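Local coordinates for protein PnpC (PDB 3N9T) that probably catalyses the iron(III)-dependent intradiol cleavage of the aromatic ring of hydroxyquinol by molecular oxygen, at residues P114-T125 against P168-D179. Numbering follows the deposited sequence.
Sequences PDRGYGENMALT and PFGNLRGRYRSD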
loop_
_atom_site.group_PDB
_atom_site.type_symbol
_atom_site.label_atom_id
_atom_site.label_comp_id
_atom_site.label_asym_id
_atom_site.label_seq_id
_atom_site.Cartn_x
_atom_site.Cartn_y
_atom_site.Cartn_z
ATOM N N PRO A 114 -23.678 27.564 11.022
ATOM C CA PRO A 114 -24.412 28.860 10.970
ATOM C C PRO A 114 -23.854 29.867 9.955
ATOM O O PRO A 114 -22.597 29.999 9.803
ATOM C CB PRO A 114 -24.239 29.414 12.391
ATOM C CG PRO A 114 -23.923 28.177 13.274
ATOM C CD PRO A 114 -23.046 27.331 12.338
ATOM N N ASP A 115 -24.765 30.535 9.236
ATOM C CA ASP A 115 -24.382 31.683 8.372
ATOM C C ASP A 115 -24.086 32.856 9.336
ATOM O O ASP A 115 -24.960 33.242 10.089
ATOM C CB ASP A 115 -25.498 32.040 7.389
ATOM C CG ASP A 115 -25.782 30.932 6.449
ATOM O OD1 ASP A 115 -25.030 30.807 5.507
ATOM O OD2 ASP A 115 -26.768 30.198 6.667
ATOM N N ARG A 116 -22.861 33.362 9.378
ATOM C CA ARG A 116 -22.541 34.382 10.376
ATOM C C ARG A 116 -22.385 35.737 9.749
ATOM O O ARG A 116 -21.918 35.832 8.591
ATOM C CB ARG A 116 -21.240 34.000 11.141
ATOM C CG ARG A 116 -21.274 32.594 11.743
ATOM C CD ARG A 116 -20.179 32.466 12.875
ATOM N NE ARG A 116 -20.249 31.122 13.497
ATOM C CZ ARG A 116 -21.013 30.839 14.559
ATOM N NH1 ARG A 116 -21.825 31.772 15.070
ATOM N NH2 ARG A 116 -20.993 29.622 15.104
ATOM N N GLY A 117 -22.749 36.791 10.504
ATOM C CA GLY A 117 -22.642 38.185 10.043
ATOM C C GLY A 117 -21.199 38.708 9.974
ATOM O O GLY A 117 -20.259 38.103 10.524
ATOM N N TYR A 118 -21.028 39.842 9.326
ATOM C CA TYR A 118 -19.674 40.459 9.215
ATOM C C TYR A 118 -19.083 40.747 10.598
ATOM O O TYR A 118 -19.691 41.450 11.380
ATOM C CB TYR A 118 -19.760 41.726 8.435
ATOM C CG TYR A 118 -18.460 42.448 8.143
ATOM C CD1 TYR A 118 -17.745 42.183 6.984
ATOM C CD2 TYR A 118 -18.019 43.461 8.990
ATOM C CE1 TYR A 118 -16.566 42.859 6.695
ATOM C CE2 TYR A 118 -16.864 44.166 8.688
ATOM C CZ TYR A 118 -16.177 43.878 7.571
ATOM O OH TYR A 118 -15.075 44.575 7.321
ATOM N N GLY A 119 -17.928 40.164 10.916
ATOM C CA GLY A 119 -17.362 40.374 12.254
ATOM C C GLY A 119 -17.988 39.573 13.384
ATOM O O GLY A 119 -17.578 39.715 14.550
ATOM N N GLU A 120 -18.920 38.669 13.061
ATOM C CA GLU A 120 -19.505 37.837 14.080
ATOM C C GLU A 120 -18.455 36.944 14.762
ATOM O O GLU A 120 -17.578 36.394 14.123
ATOM C CB GLU A 120 -20.615 36.968 13.487
ATOM C CG GLU A 120 -21.348 36.128 14.563
ATOM C CD GLU A 120 -22.605 35.483 13.989
ATOM O OE1 GLU A 120 -23.247 36.115 13.142
ATOM O OE2 GLU A 120 -22.945 34.371 14.384
ATOM N N ASN A 121 -18.562 36.779 16.069
ATOM C CA ASN A 121 -17.677 35.868 16.793
ATOM C C ASN A 121 -18.085 34.387 16.672
ATOM O O ASN A 121 -19.240 34.054 16.909
ATOM C CB ASN A 121 -17.641 36.294 18.258
ATOM C CG ASN A 121 -16.842 35.357 19.115
ATOM O OD1 ASN A 121 -15.730 34.936 18.759
ATOM N ND2 ASN A 121 -17.430 34.969 20.253
ATOM N N MET A 122 -17.169 33.491 16.271
ATOM C CA MET A 122 -17.517 32.056 16.266
ATOM C C MET A 122 -16.924 31.252 17.445
ATOM O O MET A 122 -17.127 30.021 17.513
ATOM C CB MET A 122 -17.151 31.384 14.943
ATOM C CG MET A 122 -15.661 31.638 14.456
ATOM S SD MET A 122 -15.395 30.526 13.122
ATOM C CE MET A 122 -13.594 30.509 13.114
ATOM N N ALA A 123 -16.158 31.928 18.299
ATOM C CA ALA A 123 -15.461 31.252 19.395
ATOM C C ALA A 123 -16.414 31.245 20.585
ATOM O O ALA A 123 -16.607 32.243 21.232
ATOM C CB ALA A 123 -14.184 31.943 19.769
ATOM N N LEU A 124 -17.006 30.102 20.837
ATOM C CA LEU A 124 -17.884 29.993 21.977
ATOM C C LEU A 124 -17.089 29.522 23.191
ATOM O O LEU A 124 -17.599 29.578 24.299
ATOM C CB LEU A 124 -19.088 29.090 21.632
ATOM C CG LEU A 124 -19.741 29.403 20.265
ATOM C CD1 LEU A 124 -20.944 28.569 20.080
ATOM C CD2 LEU A 124 -20.092 30.874 20.074
ATOM N N THR A 125 -15.836 29.098 22.996
ATOM C CA THR A 125 -14.970 28.638 24.102
ATOM C C THR A 125 -13.826 29.628 24.428
ATOM O O THR A 125 -13.697 30.668 23.791
ATOM C CB THR A 125 -14.423 27.215 23.838
ATOM O OG1 THR A 125 -13.712 27.177 22.592
ATOM C CG2 THR A 125 -15.581 26.205 23.766
ATOM N N PRO A 168 -19.923 23.202 22.167
ATOM C CA PRO A 168 -21.208 23.741 21.643
ATOM C C PRO A 168 -21.324 23.570 20.123
ATOM O O PRO A 168 -20.307 23.677 19.409
ATOM C CB PRO A 168 -21.156 25.236 22.002
ATOM C CG PRO A 168 -20.140 25.392 23.026
ATOM C CD PRO A 168 -19.202 24.181 23.001
ATOM N N PHE A 169 -22.540 23.268 19.644
ATOM C CA PHE A 169 -22.854 23.293 18.220
ATOM C C PHE A 169 -22.338 24.587 17.571
ATOM O O PHE A 169 -22.563 25.675 18.068
ATOM C CB PHE A 169 -24.377 23.191 17.968
ATOM C CG PHE A 169 -24.747 23.280 16.527
ATOM C CD1 PHE A 169 -24.834 22.134 15.744
ATOM C CD2 PHE A 169 -25.008 24.521 15.940
ATOM C CE1 PHE A 169 -25.166 22.204 14.390
ATOM C CE2 PHE A 169 -25.327 24.615 14.591
ATOM C CZ PHE A 169 -25.411 23.447 13.804
ATOM N N GLY A 170 -21.632 24.422 16.454
ATOM C CA GLY A 170 -21.134 25.567 15.648
ATOM C C GLY A 170 -19.891 26.236 16.204
ATOM O O GLY A 170 -19.393 27.152 15.616
ATOM N N ASN A 171 -19.345 25.738 17.309
ATOM C CA ASN A 171 -18.201 26.389 17.875
ATOM C C ASN A 171 -17.060 26.418 16.856
ATOM O O ASN A 171 -16.739 25.409 16.263
ATOM C CB ASN A 171 -17.712 25.612 19.070
ATOM C CG ASN A 171 -16.631 26.331 19.809
ATOM O OD1 ASN A 171 -16.711 27.533 20.061
ATOM N ND2 ASN A 171 -15.627 25.570 20.232
ATOM N N LEU A 172 -16.463 27.584 16.706
ATOM C CA LEU A 172 -15.276 27.770 15.835
ATOM C C LEU A 172 -15.538 27.221 14.468
ATOM O O LEU A 172 -14.609 26.781 13.776
ATOM C CB LEU A 172 -14.035 27.134 16.502
ATOM C CG LEU A 172 -13.583 27.899 17.786
ATOM C CD1 LEU A 172 -12.532 27.104 18.531
ATOM C CD2 LEU A 172 -13.085 29.344 17.554
ATOM N N ARG A 173 -16.815 27.270 14.049
ATOM C CA ARG A 173 -17.182 27.072 12.632
ATOM C C ARG A 173 -18.155 28.158 12.217
ATOM O O ARG A 173 -18.919 28.702 13.056
ATOM C CB ARG A 173 -17.791 25.690 12.361
ATOM C CG ARG A 173 -17.036 24.514 12.938
ATOM C CD ARG A 173 -17.820 23.201 12.797
ATOM N NE ARG A 173 -16.939 22.102 13.219
ATOM C CZ ARG A 173 -16.107 21.462 12.408
ATOM N NH1 ARG A 173 -16.023 21.813 11.115
ATOM N NH2 ARG A 173 -15.323 20.491 12.898
ATOM N N GLY A 174 -18.090 28.545 10.950
ATOM C CA GLY A 174 -19.097 29.486 10.434
ATOM C C GLY A 174 -19.041 29.651 8.936
ATOM O O GLY A 174 -17.992 29.425 8.326
ATOM N N ARG A 175 -20.131 30.179 8.372
ATOM C CA ARG A 175 -20.162 30.538 6.962
ATOM C C ARG A 175 -20.307 32.042 6.914
ATOM O O ARG A 175 -21.370 32.575 7.231
ATOM C CB ARG A 175 -21.388 29.899 6.290
ATOM C CG ARG A 175 -21.655 30.520 4.956
ATOM C CD ARG A 175 -22.550 29.607 4.119
ATOM N NE ARG A 175 -21.799 28.528 3.464
ATOM C CZ ARG A 175 -22.255 27.907 2.391
ATOM N NH1 ARG A 175 -23.431 28.288 1.909
ATOM N NH2 ARG A 175 -21.548 26.958 1.789
ATOM N N TYR A 176 -19.246 32.719 6.525
ATOM C CA TYR A 176 -19.200 34.188 6.400
ATOM C C TYR A 176 -19.282 34.635 4.925
ATOM O O TYR A 176 -19.190 33.778 3.994
ATOM C CB TYR A 176 -17.853 34.651 6.988
ATOM C CG TYR A 176 -17.744 34.496 8.500
ATOM C CD1 TYR A 176 -17.434 33.257 9.087
ATOM C CD2 TYR A 176 -17.951 35.587 9.333
ATOM C CE1 TYR A 176 -17.324 33.099 10.480
ATOM C CE2 TYR A 176 -17.847 35.461 10.740
ATOM C CZ TYR A 176 -17.521 34.242 11.280
ATOM O OH TYR A 176 -17.356 34.143 12.603
ATOM N N ARG A 177 -19.468 35.946 4.692
ATOM C CA ARG A 177 -19.634 36.436 3.326
ATOM C C ARG A 177 -18.825 37.695 3.080
ATOM O O ARG A 177 -18.608 38.526 4.015
ATOM C CB ARG A 177 -21.136 36.664 3.050
ATOM C CG ARG A 177 -21.846 35.384 2.763
ATOM C CD ARG A 177 -23.360 35.585 2.610
ATOM N NE ARG A 177 -24.029 34.389 2.095
ATOM C CZ ARG A 177 -24.286 33.297 2.835
ATOM N NH1 ARG A 177 -23.978 33.220 4.152
ATOM N NH2 ARG A 177 -24.889 32.272 2.277
ATOM N N SER A 178 -18.348 37.854 1.852
ATOM C CA SER A 178 -17.621 39.034 1.516
ATOM C C SER A 178 -18.701 40.110 1.209
ATOM O O SER A 178 -19.802 39.787 0.687
ATOM C CB SER A 178 -16.706 38.718 0.338
ATOM O OG SER A 178 -17.465 38.536 -0.883
ATOM N N ASP A 179 -18.433 41.376 1.555
ATOM C CA ASP A 179 -19.436 42.420 1.354
ATOM C C ASP A 179 -19.280 43.048 -0.020
ATOM O O ASP A 179 -18.501 42.572 -0.832
ATOM C CB ASP A 179 -19.357 43.489 2.491
ATOM C CG ASP A 179 -18.077 44.302 2.476
ATOM O OD1 ASP A 179 -17.318 44.354 1.498
ATOM O OD2 ASP A 179 -17.778 44.928 3.495
HETATM O O HOH W 1 -25.850 29.629 3.174
HETATM O O HOH W 2 -20.312 37.456 7.098
HETATM O O HOH W 3 -22.761 34.365 6.109
#
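Arg116 and Tyr176 form the tight centre of this contact. CB of Arg116 sits over one face of the phenol ring, a CH-pi contact 3.8 Å from CB to the Tyr176 ring centroid, and the extended chain carries the guanidinium past the ring to the backbone of 168-179. There NE and NH2 of Arg116 grip Arg173 O side-on (NE to O 2.8 Å), the oxygen lying in the guanidinium plane; NH2 also reaches Gly170 O. NH1 forms a salt bridge with Glu120, whose other carboxylate oxygen holds Gly117 N. Arginine suits this place because one flat cation serves two carbonyls and a carboxylate, between Pro114 CB on one face and Met122 CA on the other. Replacing it with a leucine would probably leave Glu120 without its charged mate and take from Arg173 O the two nitrogens that grip it, while Gly170 O would keep the bond from Arg173 N. Glycine suits position 174, since a CB would clash with Arg116 CD. Beyond the ring, Tyr176 OH donates to Glu120 O (2.7 Å), while Met122 SD lies at the ring edge, a Met-aromatic contact. With its CG anti to the backbone N (chi1 -173°), Asn171 presents OD1 to Leu124 N at 2.7 Å.

The solvent side is looser and wetter: Asp115 OD1 meets Arg177 NH1 in a salt bridge, and one water links that oxygen to both Arg177 and Arg175, whose NE is paired with Asp150. A single beta bridge, Asp115 with Arg175, lays the loop along strand 173-177, which pairs on its other edge with strand 148-152; Met122 reaches Val151 there, and the loop's backbone also bonds to strand 183-189.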